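PDB 4ZXH: Abbfa_003403 from Acinetobacter baumannii, which is a four-domain nonribosomal peptide synthetase that probably activates an amino acid, carries it on a phosphopantetheine arm, condenses it and releases the product through its thioesterase domain. Local coordinates for residues Thr312-Thr317 with His448-Ile453; Glu238-Gly243 with Val441-Val446; Leu1117-Met1122 with Tyr1144-Gln1149. All blocks are in the same frame, centred on the assembly; numbering follows the deposited sequence.

Contact 1: Thr312-Thr317 with His448-Ile453; sequences TLRQFT and HPERKI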
ATOM      1  N   THR A 312     -10.976  32.045 -12.767  1.00 69.00           N
ATOM      2  CA  THR A 312     -12.398  31.869 -13.034  1.00 71.17           C
ATOM      3  C   THR A 312     -12.586  30.574 -13.815  1.00 70.24           C
ATOM      4  O   THR A 312     -11.618  30.027 -14.337  1.00 77.72           O
ATOM      5  CB  THR A 312     -12.989  33.048 -13.824  1.00 76.95           C
ATOM      6  OG1 THR A 312     -12.543  32.993 -15.185  1.00 81.84           O
ATOM      7  CG2 THR A 312     -12.565  34.367 -13.203  1.00 74.96           C
ATOM      8  N   LEU A 313     -13.813  30.069 -13.904  1.00 68.33           N
ATOM      9  CA  LEU A 313     -14.042  28.856 -14.687  1.00 56.37           C
ATOM     10  C   LEU A 313     -13.754  29.095 -16.158  1.00 67.47           C
ATOM     11  O   LEU A 313     -13.324  28.185 -16.857  1.00 67.31           O
ATOM     12  CB  LEU A 313     -15.473  28.354 -14.544  1.00 54.59           C
ATOM     13  CG  LEU A 313     -16.002  28.081 -13.145  1.00 57.83           C
ATOM     14  CD1 LEU A 313     -17.439  27.581 -13.247  1.00 57.19           C
ATOM     15  CD2 LEU A 313     -15.108  27.084 -12.428  1.00 50.99           C
ATOM     16  N   ARG A 314     -14.023  30.310 -16.634  1.00 69.86           N
ATOM     17  CA  ARG A 314     -13.706  30.650 -18.014  1.00 74.11           C
ATOM     18  C   ARG A 314     -12.207  30.517 -18.202  1.00 68.18           C
ATOM     19  O   ARG A 314     -11.734  29.733 -19.025  1.00 71.07           O
ATOM     20  CB  ARG A 314     -14.164  32.067 -18.369  1.00 84.97           C
ATOM     21  CG  ARG A 314     -13.699  32.536 -19.749  1.00 90.11           C
ATOM     22  CD  ARG A 314     -14.140  33.960 -20.054  1.00 96.97           C
ATOM     23  NE  ARG A 314     -15.584  34.142 -19.893  1.00103.59           N
ATOM     24  CZ  ARG A 314     -16.473  34.103 -20.884  1.00107.53           C
ATOM     25  NH1 ARG A 314     -16.084  33.882 -22.136  1.00111.31           N
ATOM     26  NH2 ARG A 314     -17.762  34.283 -20.623  1.00105.94           N
ATOM     27  N   GLN A 315     -11.470  31.281 -17.412  1.00 62.15           N
ATOM     28  CA  GLN A 315     -10.025  31.280 -17.488  1.00 67.13           C
ATOM     29  C   GLN A 315      -9.454  29.867 -17.385  1.00 64.82           C
ATOM     30  O   GLN A 315      -8.672  29.444 -18.233  1.00 68.99           O
ATOM     31  CB  GLN A 315      -9.452  32.176 -16.393  1.00 68.40           C
ATOM     32  CG  GLN A 315      -9.793  33.648 -16.578  1.00 72.90           C
ATOM     33  CD  GLN A 315      -9.277  34.507 -15.444  1.00 77.39           C
ATOM     34  OE1 GLN A 315      -9.177  34.053 -14.300  1.00 72.46           O
ATOM     35  NE2 GLN A 315      -8.931  35.754 -15.755  1.00 82.30           N
ATOM     36  N   PHE A 316      -9.875  29.131 -16.364  1.00 60.84           N
ATOM     37  CA  PHE A 316      -9.380  27.775 -16.141  1.00 50.66           C
ATOM     38  C   PHE A 316      -9.760  26.794 -17.260  1.00 52.70           C
ATOM     39  O   PHE A 316      -8.951  25.954 -17.653  1.00 53.58           O
ATOM     40  CB  PHE A 316      -9.890  27.247 -14.804  1.00 48.39           C
ATOM     41  CG  PHE A 316      -9.557  25.811 -14.566  1.00 47.63           C
ATOM     42  CD1 PHE A 316      -8.269  25.439 -14.213  1.00 48.76           C
ATOM     43  CD2 PHE A 316     -10.524  24.827 -14.706  1.00 45.41           C
ATOM     44  CE1 PHE A 316      -7.950  24.119 -14.009  1.00 44.11           C
ATOM     45  CE2 PHE A 316     -10.209  23.499 -14.497  1.00 42.25           C
ATOM     46  CZ  PHE A 316      -8.917  23.143 -14.150  1.00 41.20           C
ATOM     47  N   THR A 317     -10.987  26.879 -17.760  1.00 54.10           N
ATOM     48  CA  THR A 317     -11.384  26.046 -18.892  1.00 53.80           C
ATOM     49  C   THR A 317     -10.465  26.304 -20.089  1.00 56.49           C
ATOM     50  O   THR A 317     -10.030  25.365 -20.758  1.00 54.10           O
ATOM     51  CB  THR A 317     -12.836  26.297 -19.319  1.00 58.65           C
ATOM     52  OG1 THR A 317     -13.716  26.053 -18.216  1.00 64.11           O
ATOM     53  CG2 THR A 317     -13.201  25.371 -20.438  1.00 57.16           C
ATOM     54  N   HIS A 448     -23.022  30.220 -13.846  1.00 86.00           N
ATOM     55  CA  HIS A 448     -22.139  31.295 -13.392  1.00 85.23           C
ATOM     56  C   HIS A 448     -20.723  31.210 -13.947  1.00 76.83           C
ATOM     57  O   HIS A 448     -19.782  30.996 -13.189  1.00 69.38           O
ATOM     58  CB  HIS A 448     -22.076  31.312 -11.867  1.00 88.54           C
ATOM     59  CG  HIS A 448     -23.407  31.510 -11.219  1.00101.74           C
ATOM     60  ND1 HIS A 448     -24.133  30.472 -10.676  1.00104.02           N
ATOM     61  CD2 HIS A 448     -24.165  32.621 -11.065  1.00107.07           C
ATOM     62  CE1 HIS A 448     -25.270  30.940 -10.191  1.00106.58           C
ATOM     63  NE2 HIS A 448     -25.315  32.241 -10.416  1.00109.28           N
ATOM     64  N   PRO A 449     -20.568  31.417 -15.269  1.00 78.44           N
ATOM     65  CA  PRO A 449     -19.303  31.275 -16.010  1.00 76.82           C
ATOM     66  C   PRO A 449     -18.103  32.019 -15.417  1.00 80.83           C
ATOM     67  O   PRO A 449     -16.977  31.547 -15.573  1.00 85.62           O
ATOM     68  CB  PRO A 449     -19.638  31.861 -17.385  1.00 75.90           C
ATOM     69  CG  PRO A 449     -21.101  31.698 -17.522  1.00 78.73           C
ATOM     70  CD  PRO A 449     -21.661  31.876 -16.145  1.00 78.28           C
ATOM     71  N   GLU A 450     -18.330  33.152 -14.759  1.00 78.04           N
ATOM     72  CA  GLU A 450     -17.226  34.006 -14.336  1.00 80.54           C
ATOM     73  C   GLU A 450     -16.837  33.797 -12.890  1.00 81.77           C
ATOM     74  O   GLU A 450     -15.918  34.447 -12.396  1.00 90.37           O
ATOM     75  CB  GLU A 450     -17.572  35.480 -14.553  1.00 91.88           C
ATOM     76  CG  GLU A 450     -17.769  35.866 -16.018  1.00102.70           C
ATOM     77  CD  GLU A 450     -16.604  35.452 -16.907  1.00108.57           C
ATOM     78  OE1 GLU A 450     -15.439  35.477 -16.445  1.00107.96           O
ATOM     79  OE2 GLU A 450     -16.859  35.098 -18.079  1.00113.10           O
ATOM     80  N   ARG A 451     -17.534  32.895 -12.209  1.00 75.44           N
ATOM     81  CA  ARG A 451     -17.265  32.645 -10.802  1.00 74.04           C
ATOM     82  C   ARG A 451     -15.884  32.004 -10.631  1.00 72.89           C
ATOM     83  O   ARG A 451     -15.453  31.223 -11.481  1.00 78.50           O
ATOM     84  CB  ARG A 451     -18.368  31.766 -10.203  1.00 76.84           C
ATOM     85  CG  ARG A 451     -18.331  31.633  -8.682  1.00 80.75           C
ATOM     86  CD  ARG A 451     -19.617  31.004  -8.154  1.00 81.25           C
ATOM     87  NE  ARG A 451     -20.698  31.974  -7.960  1.00 79.87           N
ATOM     88  CZ  ARG A 451     -21.983  31.644  -7.852  1.00 82.12           C
ATOM     89  NH1 ARG A 451     -22.362  30.378  -7.960  1.00 85.62           N
ATOM     90  NH2 ARG A 451     -22.895  32.580  -7.662  1.00 82.86           N
ATOM     91  N   LYS A 452     -15.192  32.365  -9.547  1.00 68.83           N
ATOM     92  CA  LYS A 452     -13.868  31.827  -9.219  1.00 58.27           C
ATOM     93  C   LYS A 452     -13.967  30.432  -8.610  1.00 58.53           C
ATOM     94  O   LYS A 452     -14.857  30.157  -7.810  1.00 60.91           O
ATOM     95  CB  LYS A 452     -13.119  32.759  -8.252  1.00 60.69           C
ATOM     96  CG  LYS A 452     -12.546  34.015  -8.889  1.00 61.43           C
ATOM     97  CD  LYS A 452     -11.753  34.835  -7.883  1.00 65.26           C
ATOM     98  CE  LYS A 452     -11.022  35.999  -8.564  1.00 74.06           C
ATOM     99  NZ  LYS A 452     -10.252  36.837  -7.585  1.00 75.05           N
ATOM    100  N   ILE A 453     -13.041  29.561  -8.991  1.00 53.71           N
ATOM    101  CA  ILE A 453     -13.051  28.172  -8.561  1.00 51.47           C
ATOM    102  C   ILE A 453     -13.165  28.017  -7.038  1.00 63.06           C
ATOM    103  O   ILE A 453     -13.841  27.110  -6.554  1.00 68.02           O
ATOM    104  CB  ILE A 453     -11.792  27.439  -9.082  1.00 49.86           C
ATOM    105  CG1 ILE A 453     -11.822  27.389 -10.611  1.00 51.04           C
ATOM    106  CG2 ILE A 453     -11.688  26.028  -8.503  1.00 54.75           C
ATOM    107  CD1 ILE A 453     -10.764  26.536 -11.233  1.00 49.69           C
TER
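T312 sits at the N-cap of helix 313-329 and is itself bridged backbone to backbone with K452, a single beta bridge with the CA atoms 4.1 Å apart. Its OG1, turned into the crowded position between N and the carbonyl carbon (chi1 73°), accepts from Q315 N, and Q315 OE1 takes T312 N in return: a capping box. The other branch, CG2, lies 3.4 Å from E450 O. L313 then sends its backbone N to R451 O at 3.1 Å, the N-H arriving almost in line with the carbonyl, so a first-turn amide that has no partner within the helix is satisfied by the loop. L313 CD2 meets I453 CG1 at 3.8 Å. The loop reaches the N-terminus of helix 313-329 through a type I beta turn, H448 to R451, which follows helix 428-447 in the condensation domain and offers P449 O to R314 N in a weak bond. R314 keeps CG anti to its backbone N (chi1 173°) and bends at chi3; E450 bends at chi2 to meet it. Guanidinium and carboxylate come within 10° of coplanar in a salt bridge: E450 OE2 takes R314 NE on its syn lone pair at 2.4 Å, with a weak second bond from NH2. F316, its CG also anti to N, offers a ring face to I453 CD1, a CH-pi contact 4.0 Å from the ring centroid. Y264 and V265 of helix 255-271 also touch this ring.

Contact 2: Glu238-Gly243 with Val441-Val446; sequences ESVSSG and VLSEMV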
ATOM      1  N   GLU A 238     -31.453  18.078 -20.225  1.00 57.15           N
ATOM      2  CA  GLU A 238     -31.407  18.662 -21.552  1.00 60.06           C
ATOM      3  C   GLU A 238     -31.027  20.134 -21.453  1.00 62.20           C
ATOM      4  O   GLU A 238     -30.271  20.636 -22.287  1.00 58.92           O
ATOM      5  CB  GLU A 238     -32.747  18.487 -22.267  1.00 72.58           C
ATOM      6  CG  GLU A 238     -32.830  19.215 -23.604  1.00 85.09           C
ATOM      7  CD  GLU A 238     -34.183  19.064 -24.279  1.00 91.68           C
ATOM      8  OE1 GLU A 238     -35.157  19.682 -23.797  1.00 95.26           O
ATOM      9  OE2 GLU A 238     -34.270  18.327 -25.291  1.00 90.16           O
ATOM     10  N   SER A 239     -31.554  20.807 -20.428  1.00 65.29           N
ATOM     11  CA  SER A 239     -31.172  22.177 -20.081  1.00 64.40           C
ATOM     12  C   SER A 239     -29.658  22.341 -20.075  1.00 63.50           C
ATOM     13  O   SER A 239     -29.085  23.032 -20.917  1.00 63.70           O
ATOM     14  CB  SER A 239     -31.718  22.549 -18.699  1.00 67.16           C
ATOM     15  OG  SER A 239     -33.002  21.986 -18.500  1.00 71.64           O
ATOM     16  N   VAL A 240     -29.021  21.678 -19.118  1.00 52.94           N
ATOM     17  CA  VAL A 240     -27.585  21.783 -18.928  1.00 53.45           C
ATOM     18  C   VAL A 240     -26.807  21.269 -20.149  1.00 53.96           C
ATOM     19  O   VAL A 240     -25.801  21.863 -20.537  1.00 53.44           O
ATOM     20  CB  VAL A 240     -27.145  21.010 -17.657  1.00 65.24           C
ATOM     21  CG1 VAL A 240     -25.634  21.113 -17.447  1.00 53.04           C
ATOM     22  CG2 VAL A 240     -27.917  21.514 -16.429  1.00 51.75           C
ATOM     23  N   SER A 241     -27.271  20.175 -20.750  1.00 50.86           N
ATOM     24  CA  SER A 241     -26.623  19.628 -21.947  1.00 54.55           C
ATOM     25  C   SER A 241     -26.503  20.676 -23.057  1.00 59.94           C
ATOM     26  O   SER A 241     -25.461  20.801 -23.705  1.00 57.88           O
ATOM     27  CB  SER A 241     -27.391  18.412 -22.468  1.00 47.91           C
ATOM     28  OG  SER A 241     -27.037  17.225 -21.782  1.00 44.09           O
ATOM     29  N   SER A 242     -27.580  21.427 -23.264  1.00 63.24           N
ATOM     30  CA  SER A 242     -27.589  22.504 -24.243  1.00 64.82           C
ATOM     31  C   SER A 242     -26.656  23.625 -23.819  1.00 65.64           C
ATOM     32  O   SER A 242     -25.874  24.131 -24.627  1.00 71.00           O
ATOM     33  CB  SER A 242     -29.003  23.043 -24.431  1.00 73.17           C
ATOM     34  OG  SER A 242     -29.869  22.023 -24.895  1.00 80.72           O
ATOM     35  N   GLY A 243     -26.743  24.008 -22.547  1.00 61.69           N
ATOM     36  CA  GLY A 243     -25.890  25.052 -22.006  1.00 62.87           C
ATOM     37  C   GLY A 243     -24.414  24.782 -22.241  1.00 64.43           C
ATOM     38  O   GLY A 243     -23.686  25.655 -22.711  1.00 66.64           O
ATOM     39  N   VAL A 441     -21.277  20.635 -10.729  1.00 47.83           N
ATOM     40  CA  VAL A 441     -20.207  21.412 -11.358  1.00 49.63           C
ATOM     41  C   VAL A 441     -20.611  21.861 -12.753  1.00 52.97           C
ATOM     42  O   VAL A 441     -20.451  23.024 -13.107  1.00 53.05           O
ATOM     43  CB  VAL A 441     -18.888  20.615 -11.460  1.00 48.50           C
ATOM     44  CG1 VAL A 441     -17.866  21.375 -12.296  1.00 43.42           C
ATOM     45  CG2 VAL A 441     -18.327  20.349 -10.091  1.00 50.97           C
ATOM     46  N   LEU A 442     -21.152  20.932 -13.533  1.00 53.78           N
ATOM     47  CA  LEU A 442     -21.613  21.243 -14.879  1.00 50.65           C
ATOM     48  C   LEU A 442     -22.722  22.292 -14.863  1.00 52.37           C
ATOM     49  O   LEU A 442     -22.701  23.221 -15.668  1.00 55.73           O
ATOM     50  CB  LEU A 442     -22.077  19.966 -15.589  1.00 43.98           C
ATOM     51  CG  LEU A 442     -20.907  19.035 -15.937  1.00 48.74           C
ATOM     52  CD1 LEU A 442     -21.353  17.749 -16.590  1.00 40.09           C
ATOM     53  CD2 LEU A 442     -19.872  19.748 -16.807  1.00 41.89           C
ATOM     54  N   SER A 443     -23.678  22.161 -13.944  1.00 58.86           N
ATOM     55  CA  SER A 443     -24.753  23.153 -13.834  1.00 64.90           C
ATOM     56  C   SER A 443     -24.195  24.515 -13.470  1.00 71.97           C
ATOM     57  O   SER A 443     -24.494  25.508 -14.138  1.00 70.01           O
ATOM     58  CB  SER A 443     -25.800  22.741 -12.794  1.00 67.50           C
ATOM     59  OG  SER A 443     -26.676  21.750 -13.299  1.00 73.07           O
ATOM     60  N   GLU A 444     -23.379  24.552 -12.411  1.00 73.56           N
ATOM     61  CA  GLU A 444     -22.825  25.811 -11.909  1.00 72.70           C
ATOM     62  C   GLU A 444     -21.898  26.454 -12.944  1.00 73.63           C
ATOM     63  O   GLU A 444     -21.726  27.673 -12.954  1.00 82.05           O
ATOM     64  CB  GLU A 444     -22.088  25.597 -10.584  1.00 60.42           C
ATOM     65  N   MET A 445     -21.320  25.643 -13.826  1.00 66.00           N
ATOM     66  CA  MET A 445     -20.517  26.181 -14.922  1.00 65.94           C
ATOM     67  C   MET A 445     -21.375  26.981 -15.922  1.00 72.68           C
ATOM     68  O   MET A 445     -20.999  28.097 -16.288  1.00 74.53           O
ATOM     69  CB  MET A 445     -19.756  25.062 -15.661  1.00 58.45           C
ATOM     70  CG  MET A 445     -18.440  24.645 -14.999  1.00 61.05           C
ATOM     71  SD  MET A 445     -17.545  23.280 -15.791  1.00 52.86           S
ATOM     72  CE  MET A 445     -16.308  24.125 -16.768  1.00 64.19           C
ATOM     73  N   VAL A 446     -22.510  26.438 -16.373  1.00 68.42           N
ATOM     74  CA  VAL A 446     -23.297  27.168 -17.372  1.00 75.08           C
ATOM     75  C   VAL A 446     -23.982  28.381 -16.738  1.00 76.30           C
ATOM     76  O   VAL A 446     -24.134  29.413 -17.390  1.00 74.01           O
ATOM     77  CB  VAL A 446     -24.383  26.291 -18.088  1.00 68.14           C
ATOM     78  CG1 VAL A 446     -23.746  25.075 -18.792  1.00 60.26           C
ATOM     79  CG2 VAL A 446     -25.529  25.896 -17.140  1.00 70.03           C
TER
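Helices 238-249 and 428-447 cross here at 58° between their N-to-C directions, the axes of the two short segments coming within 9.4 Å and the CA atoms of G243 and V446 within 5.7 Å. No hydrogen bond spans the gap; the contact is made by two valines and the surfaces they press on. V240 points at the second helix and straddles the residues opposite. Its CG1, anti to the backbone N (chi1 180°), leans over L442, 4.0 Å from L442 O and 4.2 Å from L442 CB, while V240 CG2 goes to S443 and meets S443 OG at 3.4 Å. That contact is packing of a methyl on an oxygen; the hydroxyl's weak hydrogen bond goes to Q439 O, one turn back on its own helix. Both helices belong to the condensation domain, and the first follows strand 229-235, an outermost strand of a four-stranded mixed sheet. One turn beyond V240 the roles reverse: V446 points across and lays CG1, anti to its carbonyl carbon (chi1 -58°), against the bare backbone of G243, 3.5 Å from G243 C. With no side chain on G243, the methyl lies directly on the main chain. L244, next along the first helix, touches both L442 and V446. On the far side of V240's helix S241 points away, its OG bonded to L415 N of strand 414-422.

Contact 3: Leu1117-Met1122 with Tyr1144-Gln1149; sequences LYIAEM and YEISRQ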
ATOM      1  N   LEU A1117      33.526 -34.404 -17.478  1.00 39.06           N
ATOM      2  CA  LEU A1117      32.164 -33.932 -17.267  1.00 38.97           C
ATOM      3  C   LEU A1117      31.977 -32.506 -17.775  1.00 41.94           C
ATOM      4  O   LEU A1117      30.995 -32.215 -18.468  1.00 51.77           O
ATOM      5  CB  LEU A1117      31.798 -33.992 -15.786  1.00 42.14           C
ATOM      6  CG  LEU A1117      30.378 -33.497 -15.518  1.00 43.79           C
ATOM      7  CD1 LEU A1117      29.420 -34.477 -16.166  1.00 45.39           C
ATOM      8  CD2 LEU A1117      30.089 -33.329 -14.027  1.00 38.24           C
ATOM      9  N   TYR A1118      32.919 -31.626 -17.424  1.00 31.99           N
ATOM     10  CA  TYR A1118      32.837 -30.212 -17.807  1.00 37.80           C
ATOM     11  C   TYR A1118      33.020 -30.051 -19.312  1.00 47.84           C
ATOM     12  O   TYR A1118      32.291 -29.278 -19.943  1.00 47.87           O
ATOM     13  CB  TYR A1118      33.870 -29.356 -17.054  1.00 27.45           C
ATOM     14  CG  TYR A1118      33.647 -29.295 -15.559  1.00 33.11           C
ATOM     15  CD1 TYR A1118      32.467 -29.765 -14.983  1.00 31.40           C
ATOM     16  CD2 TYR A1118      34.613 -28.769 -14.718  1.00 37.45           C
ATOM     17  CE1 TYR A1118      32.260 -29.720 -13.634  1.00 25.06           C
ATOM     18  CE2 TYR A1118      34.408 -28.710 -13.343  1.00 29.04           C
ATOM     19  CZ  TYR A1118      33.236 -29.195 -12.814  1.00 28.41           C
ATOM     20  OH  TYR A1118      33.050 -29.148 -11.453  1.00 32.17           O
ATOM     21  N   ILE A1119      33.984 -30.779 -19.882  1.00 45.45           N
ATOM     22  CA  ILE A1119      34.208 -30.751 -21.328  1.00 42.08           C
ATOM     23  C   ILE A1119      32.937 -31.072 -22.110  1.00 39.87           C
ATOM     24  O   ILE A1119      32.624 -30.391 -23.082  1.00 51.01           O
ATOM     25  CB  ILE A1119      35.315 -31.724 -21.753  1.00 38.52           C
ATOM     26  CG1 ILE A1119      36.678 -31.080 -21.535  1.00 34.77           C
ATOM     27  CG2 ILE A1119      35.182 -32.071 -23.208  1.00 38.59           C
ATOM     28  CD1 ILE A1119      37.831 -32.014 -21.783  1.00 40.17           C
ATOM     29  N   ALA A1120      32.193 -32.083 -21.681  1.00 36.92           N
ATOM     30  CA  ALA A1120      30.912 -32.385 -22.316  1.00 38.68           C
ATOM     31  C   ALA A1120      29.948 -31.202 -22.187  1.00 56.64           C
ATOM     32  O   ALA A1120      29.270 -30.860 -23.153  1.00 62.23           O
ATOM     33  CB  ALA A1120      30.297 -33.638 -21.728  1.00 39.87           C
ATOM     34  N   GLU A1121      29.888 -30.571 -21.011  1.00 45.65           N
ATOM     35  CA  GLU A1121      29.058 -29.366 -20.859  1.00 45.86           C
ATOM     36  C   GLU A1121      29.504 -28.239 -21.803  1.00 45.29           C
ATOM     37  O   GLU A1121      28.667 -27.531 -22.360  1.00 46.59           O
ATOM     38  CB  GLU A1121      29.062 -28.861 -19.408  1.00 31.14           C
ATOM     39  CG  GLU A1121      27.993 -29.502 -18.506  1.00 42.64           C
ATOM     40  CD  GLU A1121      26.557 -29.134 -18.903  1.00 58.63           C
ATOM     41  OE1 GLU A1121      26.274 -27.928 -19.095  1.00 64.65           O
ATOM     42  OE2 GLU A1121      25.708 -30.048 -19.027  1.00 64.29           O
ATOM     43  N   MET A1122      30.815 -28.084 -21.978  1.00 39.35           N
ATOM     44  CA  MET A1122      31.365 -27.059 -22.854  1.00 36.71           C
ATOM     45  C   MET A1122      30.999 -27.335 -24.316  1.00 45.67           C
ATOM     46  O   MET A1122      30.612 -26.434 -25.062  1.00 49.68           O
ATOM     47  CB  MET A1122      32.883 -26.978 -22.707  1.00 32.30           C
ATOM     48  CG  MET A1122      33.395 -26.533 -21.339  1.00 30.10           C
ATOM     49  SD  MET A1122      35.177 -26.871 -21.196  1.00 39.35           S
ATOM     50  CE  MET A1122      35.836 -25.884 -22.541  1.00 30.74           C
ATOM     51  N   TYR A1144      44.019 -26.865 -16.658  1.00 33.21           N
ATOM     52  CA  TYR A1144      45.174 -27.608 -17.135  1.00 30.21           C
ATOM     53  C   TYR A1144      44.740 -28.997 -17.558  1.00 32.53           C
ATOM     54  O   TYR A1144      45.058 -29.435 -18.668  1.00 33.71           O
ATOM     55  CB  TYR A1144      46.245 -27.677 -16.049  1.00 34.23           C
ATOM     56  CG  TYR A1144      47.601 -28.205 -16.491  1.00 33.82           C
ATOM     57  CD1 TYR A1144      48.430 -27.452 -17.316  1.00 37.08           C
ATOM     58  CD2 TYR A1144      48.071 -29.426 -16.033  1.00 30.37           C
ATOM     59  CE1 TYR A1144      49.676 -27.915 -17.701  1.00 40.01           C
ATOM     60  CE2 TYR A1144      49.320 -29.900 -16.402  1.00 32.49           C
ATOM     61  CZ  TYR A1144      50.117 -29.147 -17.239  1.00 42.93           C
ATOM     62  OH  TYR A1144      51.361 -29.622 -17.608  1.00 44.65           O
ATOM     63  N   GLU A1145      43.985 -29.676 -16.694  1.00 31.24           N
ATOM     64  CA  GLU A1145      43.561 -31.046 -16.996  1.00 41.26           C
ATOM     65  C   GLU A1145      42.545 -31.084 -18.148  1.00 39.89           C
ATOM     66  O   GLU A1145      42.532 -32.021 -18.949  1.00 36.38           O
ATOM     67  CB  GLU A1145      42.979 -31.732 -15.750  1.00 34.06           C
ATOM     68  CG  GLU A1145      42.347 -33.101 -16.021  1.00 32.29           C
ATOM     69  CD  GLU A1145      43.349 -34.139 -16.546  1.00 43.69           C
ATOM     70  OE1 GLU A1145      44.577 -33.966 -16.342  1.00 41.46           O
ATOM     71  OE2 GLU A1145      42.899 -35.135 -17.157  1.00 43.69           O
ATOM     72  N   ILE A1146      41.703 -30.062 -18.240  1.00 35.87           N
ATOM     73  CA  ILE A1146      40.785 -29.972 -19.365  1.00 37.56           C
ATOM     74  C   ILE A1146      41.569 -29.790 -20.658  1.00 39.63           C
ATOM     75  O   ILE A1146      41.248 -30.429 -21.663  1.00 43.39           O
ATOM     76  CB  ILE A1146      39.780 -28.849 -19.185  1.00 31.63           C
ATOM     77  CG1 ILE A1146      38.722 -29.289 -18.182  1.00 29.31           C
ATOM     78  CG2 ILE A1146      39.100 -28.536 -20.481  1.00 32.64           C
ATOM     79  CD1 ILE A1146      37.659 -28.272 -17.963  1.00 31.20           C
ATOM     80  N   SER A1147      42.612 -28.961 -20.626  1.00 33.81           N
ATOM     81  CA  SER A1147      43.487 -28.818 -21.790  1.00 42.06           C
ATOM     82  C   SER A1147      44.114 -30.141 -22.177  1.00 51.21           C
ATOM     83  O   SER A1147      44.141 -30.490 -23.350  1.00 62.36           O
ATOM     84  CB  SER A1147      44.595 -27.813 -21.529  1.00 43.05           C
ATOM     85  OG  SER A1147      44.064 -26.584 -21.096  1.00 44.50           O
ATOM     86  N   ARG A1148      44.619 -30.864 -21.179  1.00 51.29           N
ATOM     87  CA  ARG A1148      45.305 -32.135 -21.398  1.00 47.87           C
ATOM     88  C   ARG A1148      44.401 -33.114 -22.130  1.00 50.75           C
ATOM     89  O   ARG A1148      44.872 -33.889 -22.971  1.00 61.98           O
ATOM     90  CB  ARG A1148      45.778 -32.748 -20.065  1.00 51.98           C
ATOM     91  CG  ARG A1148      46.854 -33.836 -20.226  1.00 57.57           C
ATOM     92  CD  ARG A1148      47.140 -34.628 -18.943  1.00 60.90           C
ATOM     93  NE  ARG A1148      45.992 -35.434 -18.529  1.00 65.94           N
ATOM     94  CZ  ARG A1148      45.623 -36.578 -19.107  1.00 71.75           C
ATOM     95  NH1 ARG A1148      46.315 -37.061 -20.135  1.00 76.54           N
ATOM     96  NH2 ARG A1148      44.556 -37.239 -18.660  1.00 64.93           N
ATOM     97  N   GLN A1149      43.105 -33.071 -21.824  1.00 48.14           N
ATOM     98  CA  GLN A1149      42.144 -33.980 -22.449  1.00 40.81           C
ATOM     99  C   GLN A1149      41.714 -33.519 -23.844  1.00 48.67           C
ATOM    100  O   GLN A1149      41.546 -34.348 -24.735  1.00 54.56           O
ATOM    101  CB  GLN A1149      40.911 -34.155 -21.563  1.00 39.39           C
ATOM    102  CG  GLN A1149      41.184 -34.825 -20.227  1.00 38.55           C
ATOM    103  CD  GLN A1149      39.913 -35.338 -19.560  1.00 44.19           C
ATOM    104  OE1 GLN A1149      38.866 -35.449 -20.194  1.00 52.24           O
ATOM    105  NE2 GLN A1149      40.003 -35.656 -18.272  1.00 41.06           N
TER
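The thioesterase domain has the alpha/beta-hydrolase fold, and here two of its helices, 1111-1125 and 1138-1152, cross steeply, with segment axes 10.5 Å apart and a signed crossing angle of -72°. The second helix follows strand 1131-1136 across C1137, probably the nucleophile on its elbow. Two isoleucines supply the main bumps. I1119 and I1146 point at one another and lie alongside, head to tail, so that I1119 CG1 rides against I1146 CG2 at 3.7 Å. Beyond that overlap each end finds a hollow on the other helix. I1146 CD1 drops between Y1118 and M1122, 4.0 Å from Y1118 CB and 4.3 Å from M1122 SD; it comes to the Y1118 ring at its edge, while that ring runs on to bond H1071 through OH. F1070 of strand 1067-1070 touches Y1118, M1122 and I1146. In the other direction I1119 CD1 fills the groove between I1146 and Q1149. Q1149 is held there by its amide, with OE1 bonded to T1116 OG1 and NE2 to E1112 O and E1145 OE2. Its methylene CB lies 3.8 Å from I1119 CD1.

Contacts 1 and 2 belong to one region of the condensation domain, their centres 14 Å apart, and they share a chain path: 441-446 runs up helix 428-447, and the loop that leaves this helix holds 448-453. M445 joins them physically, its CE 3.5 Å from T317 OG1 and its CG 3.6 Å from L313 CD1. Contact 2 lies at the surface and is sparse; contact 1, partly buried, adds a salt bridge and main-chain bonds because a loop there meets a helix start. Contact 3 is the buried one, in the thioesterase domain about 80 Å from contact 1 between centres, and like contact 2 packs two helices without a hydrogen bond across them, mainly through aliphatic groups.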